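Local structure of N-alpha-acetyltransferase 30 (Saccharomyces cerevisiae, 6YGA) at the interface of chains B and C and the interface of chains A and B. The protein catalyses acetyl transfer from acetyl-CoA to the N-terminal methionine of proteins as the catalytic subunit of the heterotrimeric NatC complex. Coordinates in Å, arbitrary orientation; residue numbers count along the deposited sequence, not the author numbering. Chains: chain A, N-alpha-acetyltransferase 30; chain B, N-alpha-acetyltransferase 35, NatC auxiliary subunit; chain C, N-alpha-acetyltransferase 38, NatC auxiliary subunit.

Contact 1: the interface of chains B and C. Residues chain B 40-43, 46; chain C 10, 29-31.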
ATOM      1  N   ILE B  40     -28.496 -19.577 -14.256  1.00 74.80           N
ATOM      2  CA  ILE B  40     -27.275 -20.273 -13.872  1.00 72.32           C
ATOM      3  C   ILE B  40     -27.663 -21.368 -12.891  1.00 74.87           C
ATOM      4  O   ILE B  40     -28.397 -21.110 -11.930  1.00 75.45           O
ATOM      5  CB  ILE B  40     -26.243 -19.331 -13.223  1.00 68.83           C
ATOM      6  CG1 ILE B  40     -25.896 -18.163 -14.140  1.00 67.56           C
ATOM      7  CG2 ILE B  40     -24.976 -20.090 -12.853  1.00 67.15           C
ATOM      8  CD1 ILE B  40     -25.021 -17.148 -13.456  1.00 63.82           C
ATOM      9  N   VAL B  41     -27.177 -22.581 -13.131  1.00 76.87           N
ATOM     10  CA  VAL B  41     -27.354 -23.693 -12.205  1.00 78.70           C
ATOM     11  C   VAL B  41     -26.139 -23.733 -11.286  1.00 79.57           C
ATOM     12  O   VAL B  41     -25.007 -23.910 -11.748  1.00 77.80           O
ATOM     13  CB  VAL B  41     -27.527 -25.023 -12.956  1.00 79.24           C
ATOM     14  CG1 VAL B  41     -27.801 -26.168 -11.982  1.00 78.72           C
ATOM     15  CG2 VAL B  41     -28.637 -24.912 -13.991  1.00 80.44           C
ATOM     16  N   LYS B  42     -26.373 -23.565  -9.986  1.00 83.75           N
ATOM     17  CA  LYS B  42     -25.291 -23.495  -9.016  1.00 86.37           C
ATOM     18  C   LYS B  42     -25.836 -23.896  -7.655  1.00 94.64           C
ATOM     19  O   LYS B  42     -27.050 -23.965  -7.447  1.00 97.26           O
ATOM     20  CB  LYS B  42     -24.681 -22.090  -8.953  1.00 81.59           C
ATOM     21  CG  LYS B  42     -25.566 -21.075  -8.245  1.00 78.80           C
ATOM     22  CD  LYS B  42     -24.931 -19.695  -8.228  1.00 75.43           C
ATOM     23  CE  LYS B  42     -25.751 -18.716  -7.401  1.00 73.38           C
ATOM     24  NZ  LYS B  42     -25.785 -19.112  -5.966  1.00 72.61           N
ATOM     25  N   ASP B  43     -24.924 -24.161  -6.732  1.00101.58           N
ATOM     26  CA  ASP B  43     -25.324 -24.433  -5.362  1.00104.72           C
ATOM     27  C   ASP B  43     -25.964 -23.183  -4.762  1.00104.28           C
ATOM     28  O   ASP B  43     -25.438 -22.076  -4.946  1.00102.51           O
ATOM     29  CB  ASP B  43     -24.110 -24.868  -4.543  1.00107.84           C
ATOM     30  CG  ASP B  43     -24.488 -25.443  -3.196  1.00112.38           C
ATOM     31  OD1 ASP B  43     -25.074 -24.709  -2.373  1.00115.16           O
ATOM     32  OD2 ASP B  43     -24.204 -26.637  -2.964  1.00114.13           O
ATOM     33  N   PHE B  46     -23.581 -21.159  -2.680  1.00 95.33           N
ATOM     34  CA  PHE B  46     -22.416 -20.598  -3.352  1.00 88.36           C
ATOM     35  C   PHE B  46     -22.684 -19.178  -3.845  1.00 82.56           C
ATOM     36  O   PHE B  46     -23.744 -18.886  -4.407  1.00 81.87           O
ATOM     37  CB  PHE B  46     -22.006 -21.496  -4.519  1.00 87.82           C
ATOM     38  CG  PHE B  46     -20.856 -20.962  -5.319  1.00 84.38           C
ATOM     39  CD1 PHE B  46     -19.559 -21.075  -4.852  1.00 82.38           C
ATOM     40  CD2 PHE B  46     -21.073 -20.348  -6.540  1.00 82.09           C
ATOM     41  CE1 PHE B  46     -18.496 -20.581  -5.587  1.00 79.25           C
ATOM     42  CE2 PHE B  46     -20.017 -19.853  -7.280  1.00 79.62           C
ATOM     43  CZ  PHE B  46     -18.726 -19.968  -6.802  1.00 77.93           C
TER
ATOM     44  N   ILE C  10     -23.968 -30.719  -9.675  1.00 95.35           N
ATOM     45  CA  ILE C  10     -23.052 -29.785  -9.031  1.00 93.44           C
ATOM     46  C   ILE C  10     -22.525 -30.380  -7.731  1.00 91.86           C
ATOM     47  O   ILE C  10     -23.235 -31.094  -7.012  1.00 92.58           O
ATOM     48  CB  ILE C  10     -23.735 -28.428  -8.795  1.00 96.17           C
ATOM     49  CG1 ILE C  10     -24.982 -28.598  -7.925  1.00 99.97           C
ATOM     50  CG2 ILE C  10     -24.078 -27.765 -10.128  1.00 97.07           C
ATOM     51  CD1 ILE C  10     -25.782 -27.329  -7.735  1.00100.62           C
ATOM     52  N   VAL C  29     -18.919 -26.394 -10.197  1.00 66.19           N
ATOM     53  CA  VAL C  29     -19.425 -25.326  -9.347  1.00 63.84           C
ATOM     54  C   VAL C  29     -20.658 -24.663  -9.945  1.00 64.95           C
ATOM     55  O   VAL C  29     -21.636 -24.413  -9.239  1.00 66.18           O
ATOM     56  CB  VAL C  29     -18.313 -24.289  -9.082  1.00 60.17           C
ATOM     57  CG1 VAL C  29     -18.889 -23.050  -8.418  1.00 59.73           C
ATOM     58  CG2 VAL C  29     -17.221 -24.894  -8.227  1.00 58.49           C
ATOM     59  N   ALA C  30     -20.627 -24.365 -11.242  1.00 63.81           N
ATOM     60  CA  ALA C  30     -21.756 -23.706 -11.881  1.00 62.46           C
ATOM     61  C   ALA C  30     -21.743 -24.004 -13.374  1.00 62.72           C
ATOM     62  O   ALA C  30     -20.690 -24.261 -13.964  1.00 59.91           O
ATOM     63  CB  ALA C  30     -21.731 -22.191 -11.638  1.00 57.77           C
ATOM     64  N   VAL C  31     -22.933 -23.970 -13.969  1.00 65.86           N
ATOM     65  CA  VAL C  31     -23.117 -24.094 -15.411  1.00 68.77           C
ATOM     66  C   VAL C  31     -24.192 -23.097 -15.825  1.00 70.26           C
ATOM     67  O   VAL C  31     -25.147 -22.858 -15.079  1.00 68.91           O
ATOM     68  CB  VAL C  31     -23.490 -25.539 -15.822  1.00 71.10           C
ATOM     69  CG1 VAL C  31     -24.804 -25.973 -15.182  1.00 73.94           C
ATOM     70  CG2 VAL C  31     -23.556 -25.676 -17.341  1.00 70.29           C
TER

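Contact 2: the interface of chains A and B. Residues chain A 101, 104-105, 108, 133, 156, 158; chain B 578.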
ATOM      1  N   GLU A 101     -23.505   8.630 -16.719  1.00 48.51           N
ATOM      2  CA  GLU A 101     -24.667   9.383 -16.257  1.00 50.66           C
ATOM      3  C   GLU A 101     -25.925   8.525 -16.252  1.00 50.36           C
ATOM      4  O   GLU A 101     -26.730   8.603 -15.317  1.00 49.68           O
ATOM      5  CB  GLU A 101     -24.870  10.624 -17.128  1.00 54.78           C
ATOM      6  CG  GLU A 101     -23.864  11.737 -16.871  1.00 58.40           C
ATOM      7  CD  GLU A 101     -24.082  12.945 -17.766  1.00 62.34           C
ATOM      8  OE1 GLU A 101     -24.694  12.788 -18.842  1.00 62.78           O
ATOM      9  OE2 GLU A 101     -23.643  14.054 -17.391  1.00 63.79           O
ATOM     10  N   ILE A 104     -25.553   5.911 -13.295  1.00 40.89           N
ATOM     11  CA  ILE A 104     -25.757   6.509 -11.979  1.00 41.97           C
ATOM     12  C   ILE A 104     -27.216   6.907 -11.798  1.00 44.86           C
ATOM     13  O   ILE A 104     -27.786   6.759 -10.710  1.00 44.53           O
ATOM     14  CB  ILE A 104     -24.808   7.706 -11.780  1.00 42.04           C
ATOM     15  CG1 ILE A 104     -23.352   7.238 -11.795  1.00 40.64           C
ATOM     16  CG2 ILE A 104     -25.117   8.430 -10.473  1.00 41.50           C
ATOM     17  CD1 ILE A 104     -22.354   8.354 -11.552  1.00 42.56           C
ATOM     18  N   ASP A 105     -27.845   7.408 -12.864  1.00 46.76           N
ATOM     19  CA  ASP A 105     -29.262   7.748 -12.796  1.00 46.42           C
ATOM     20  C   ASP A 105     -30.105   6.518 -12.476  1.00 46.76           C
ATOM     21  O   ASP A 105     -31.063   6.600 -11.698  1.00 47.80           O
ATOM     22  CB  ASP A 105     -29.704   8.393 -14.111  1.00 48.20           C
ATOM     23  CG  ASP A 105     -31.147   8.860 -14.084  1.00 54.95           C
ATOM     24  OD1 ASP A 105     -32.053   8.008 -14.196  1.00 57.28           O
ATOM     25  OD2 ASP A 105     -31.378  10.081 -13.946  1.00 59.40           O
ATOM     26  N   GLN A 108     -29.380   5.601  -8.768  1.00 49.55           N
ATOM     27  CA  GLN A 108     -30.063   6.540  -7.881  1.00 49.36           C
ATOM     28  C   GLN A 108     -31.553   6.235  -7.805  1.00 50.12           C
ATOM     29  O   GLN A 108     -32.144   6.264  -6.718  1.00 49.76           O
ATOM     30  CB  GLN A 108     -29.837   7.978  -8.347  1.00 47.65           C
ATOM     31  CG  GLN A 108     -30.559   9.005  -7.494  1.00 49.74           C
ATOM     32  CD  GLN A 108     -30.133  10.423  -7.806  1.00 53.08           C
ATOM     33  OE1 GLN A 108     -30.126  10.841  -8.963  1.00 56.03           O
ATOM     34  NE2 GLN A 108     -29.763  11.168  -6.772  1.00 51.89           N
HETATM   35  N   MSE A 133     -18.280  15.105 -11.928  1.00 49.81           N
HETATM   36  CA  MSE A 133     -19.668  14.764 -11.620  1.00 52.12           C
HETATM   37  C   MSE A 133     -19.936  14.852 -10.123  1.00 48.41           C
HETATM   38  O   MSE A 133     -21.074  14.698  -9.675  1.00 49.25           O
HETATM   39  CB  MSE A 133     -20.009  13.363 -12.127  1.00 57.83           C
HETATM   40  CG  MSE A 133     -19.787  13.175 -13.611  1.00 67.89           C
HETATM   41 SE   MSE A 133     -20.253  11.376 -14.183  0.84 73.86          SE
HETATM   42  CE  MSE A 133     -22.125  11.361 -13.655  1.00 72.64           C
ATOM     43  N   LEU A 156     -19.190   8.977  -4.784  1.00 37.13           N
ATOM     44  CA  LEU A 156     -20.149  10.045  -5.052  1.00 38.01           C
ATOM     45  C   LEU A 156     -21.349   9.844  -4.142  1.00 40.55           C
ATOM     46  O   LEU A 156     -22.094   8.858  -4.307  1.00 40.81           O
ATOM     47  CB  LEU A 156     -20.581  10.042  -6.517  1.00 37.14           C
ATOM     48  CG  LEU A 156     -21.731  10.972  -6.906  1.00 38.34           C
ATOM     49  CD1 LEU A 156     -21.279  12.424  -6.863  1.00 37.75           C
ATOM     50  CD2 LEU A 156     -22.280  10.610  -8.282  1.00 40.52           C
ATOM     51  N   LEU A 158     -25.030  10.190  -2.705  1.00 43.31           N
ATOM     52  CA  LEU A 158     -26.336  10.512  -3.262  1.00 45.96           C
ATOM     53  C   LEU A 158     -27.359  10.863  -2.199  1.00 48.64           C
ATOM     54  O   LEU A 158     -28.272  11.652  -2.468  1.00 46.89           O
ATOM     55  CB  LEU A 158     -26.853   9.340  -4.104  1.00 44.91           C
ATOM     56  CG  LEU A 158     -25.937   8.882  -5.246  1.00 44.27           C
ATOM     57  CD1 LEU A 158     -26.503   7.654  -5.933  1.00 46.20           C
ATOM     58  CD2 LEU A 158     -25.717  10.002  -6.247  1.00 44.39           C
TER
ATOM     59  N   PHE B 578     -26.473  14.982  -9.749  1.00 75.89           N
ATOM     60  CA  PHE B 578     -26.600  13.789  -8.922  1.00 69.30           C
ATOM     61  C   PHE B 578     -26.426  14.080  -7.436  1.00 66.74           C
ATOM     62  O   PHE B 578     -27.110  13.472  -6.602  1.00 70.35           O
ATOM     63  CB  PHE B 578     -25.604  12.732  -9.393  1.00 62.89           C
ATOM     64  CG  PHE B 578     -25.903  12.192 -10.762  1.00 61.08           C
ATOM     65  CD1 PHE B 578     -26.971  11.333 -10.964  1.00 61.82           C
ATOM     66  CD2 PHE B 578     -25.123  12.545 -11.848  1.00 60.77           C
ATOM     67  CE1 PHE B 578     -27.249  10.829 -12.223  1.00 65.16           C
ATOM     68  CE2 PHE B 578     -25.398  12.048 -13.109  1.00 62.49           C
ATOM     69  CZ  PHE B 578     -26.459  11.186 -13.297  1.00 65.48           C
TER
HETATM   70  O   HOH W   1     -28.319  14.012  -4.354  1.00 58.13           O

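Contact 1: the interface of chains B and C
B:Val41 and C:Val31 pair in a short antiparallel bridge that extends the sheet of the small Sm-like subunit with a strand of the large one, a beta augmentation that helps fix the two auxiliary subunits of NatC to each other. The two residues hold each other through both backbone groups: B:Val41 N donates to C:Val31 O over 2.8 Å, and C:Val31 N returns a bond of 3.0 Å to B:Val41 O. The two side chains run parallel off the same face of the sheet. C:Val31 CG1, placed between its own backbone N and carbonyl carbon (chi1 61°), meets B:Val41 CB at 3.6 Å. On the opposite face of the added strand, B:Lys42 CB rests against the methyl of C:Ala30, the second bridged pair.

C:Ile10, from a loop of the Sm-like subunit, closes over the strand from the side of B:Val41. Its tip CD1 sits above the peptide between B:Lys42 and B:Asp43, 3.4 Å from B:Asp43 N, and so packs on backbone instead of a side chain.

Beyond the strand the chain of the large subunit turns, and B:Lys42 braces the turn. The side chain runs extended until a bend at chi4 (64°) brings the amino group NZ to two carbonyls of its own chain. It donates to B:Phe46 O at 2.6 Å, in the carbonyl plane, and to B:Asp43 O at 3.2 Å from a tilted approach. This tie between strand and loop would help set the backbone that carries the B:Phe46 ring. C:Val29 comes in roughly perpendicular to the B:Phe46 side chain, one methyl over a face of the ring in a CH-pi contact: CG1 stands 3.6 Å from the centroid of the B:Phe46 ring, displaced toward the rim, with CZ its nearest ring atom at 3.5 Å.

Contact 2: the interface of chains A and B
The backbone carbonyl B:Phe578 O and the carbonyl A:Leu158 O are joined through a water, which lies 2.6 Å from B:Phe578 O and 3.0 Å from A:Leu158 O. No direct polar bond crosses this patch; the water links the main chains beside a contact that is otherwise carried by a phenylalanine of the large auxiliary subunit set into the surface of the catalytic subunit. The amide A:Gln108 NE2 approaches the same carbonyl without bonding to it, while A:Leu158 CD2 packs 3.8 Å from B:Phe578 O.

B:Phe578 points its ring tip at the helix backbone, with CZ 3.3 Å from A:Glu101 O. A:Ile104 supplies the floor. Its CG2, anti to the backbone N (chi1 -64° for the CG1 branch), reaches over a face of the ring in a CH-pi contact, 3.8 Å from the centroid of the B:Phe578 ring and shifted toward the CD1 rim. A:Met133, present as selenomethionine, runs parallel to the aromatic side chain. A bend at chi3 (60°) turns its terminal methyl CE onto the CE2 corner, 3.4 Å from B:Phe578 CE2, on the same side of the ring plane as A:Ile104 CG2. The CE1 rim abuts the helix backbone at A:Asp105, with A:Asp105 N 3.5 Å from B:Phe578 CE1; A:Asp105 CB lies in the ring plane at that edge. Toward the root of the side chain, A:Leu156 CD2 touches B:Phe578 CB at 4.1 Å, its side chain running across that of the phenylalanine. The ring is thus bordered by helix backbone, aliphatic branches and the selenoether methyl, which should restrict its rotation.

In the GNAT fold of the catalytic subunit, the pocket is built on helix 95-109, whose first turn completes the RGHGIA acetyl-CoA-binding motif of GNAT enzymes, and is completed by the loop at A:Met133 and the end of strand 151-157 together with A:Leu158 just beyond it; B:Phe578 comes from the loop between helices 511-564 and 581-588.

Contact 1 and contact 2 have their centres about 34 Å apart and share no residue or secondary-structure element. What joins them is the large auxiliary subunit, which supplies an early strand, 40-42, to contact 1 and a loop more than five hundred residues later to contact 2. One chain thus holds the Sm-like subunit by strand pairing and the catalytic subunit by an inserted aromatic side chain, consistent with a scaffolding role in the heterotrimer. Contact 2 may also help position the catalytic subunit against the large one, whose shared interface recognises the first residues of substrates.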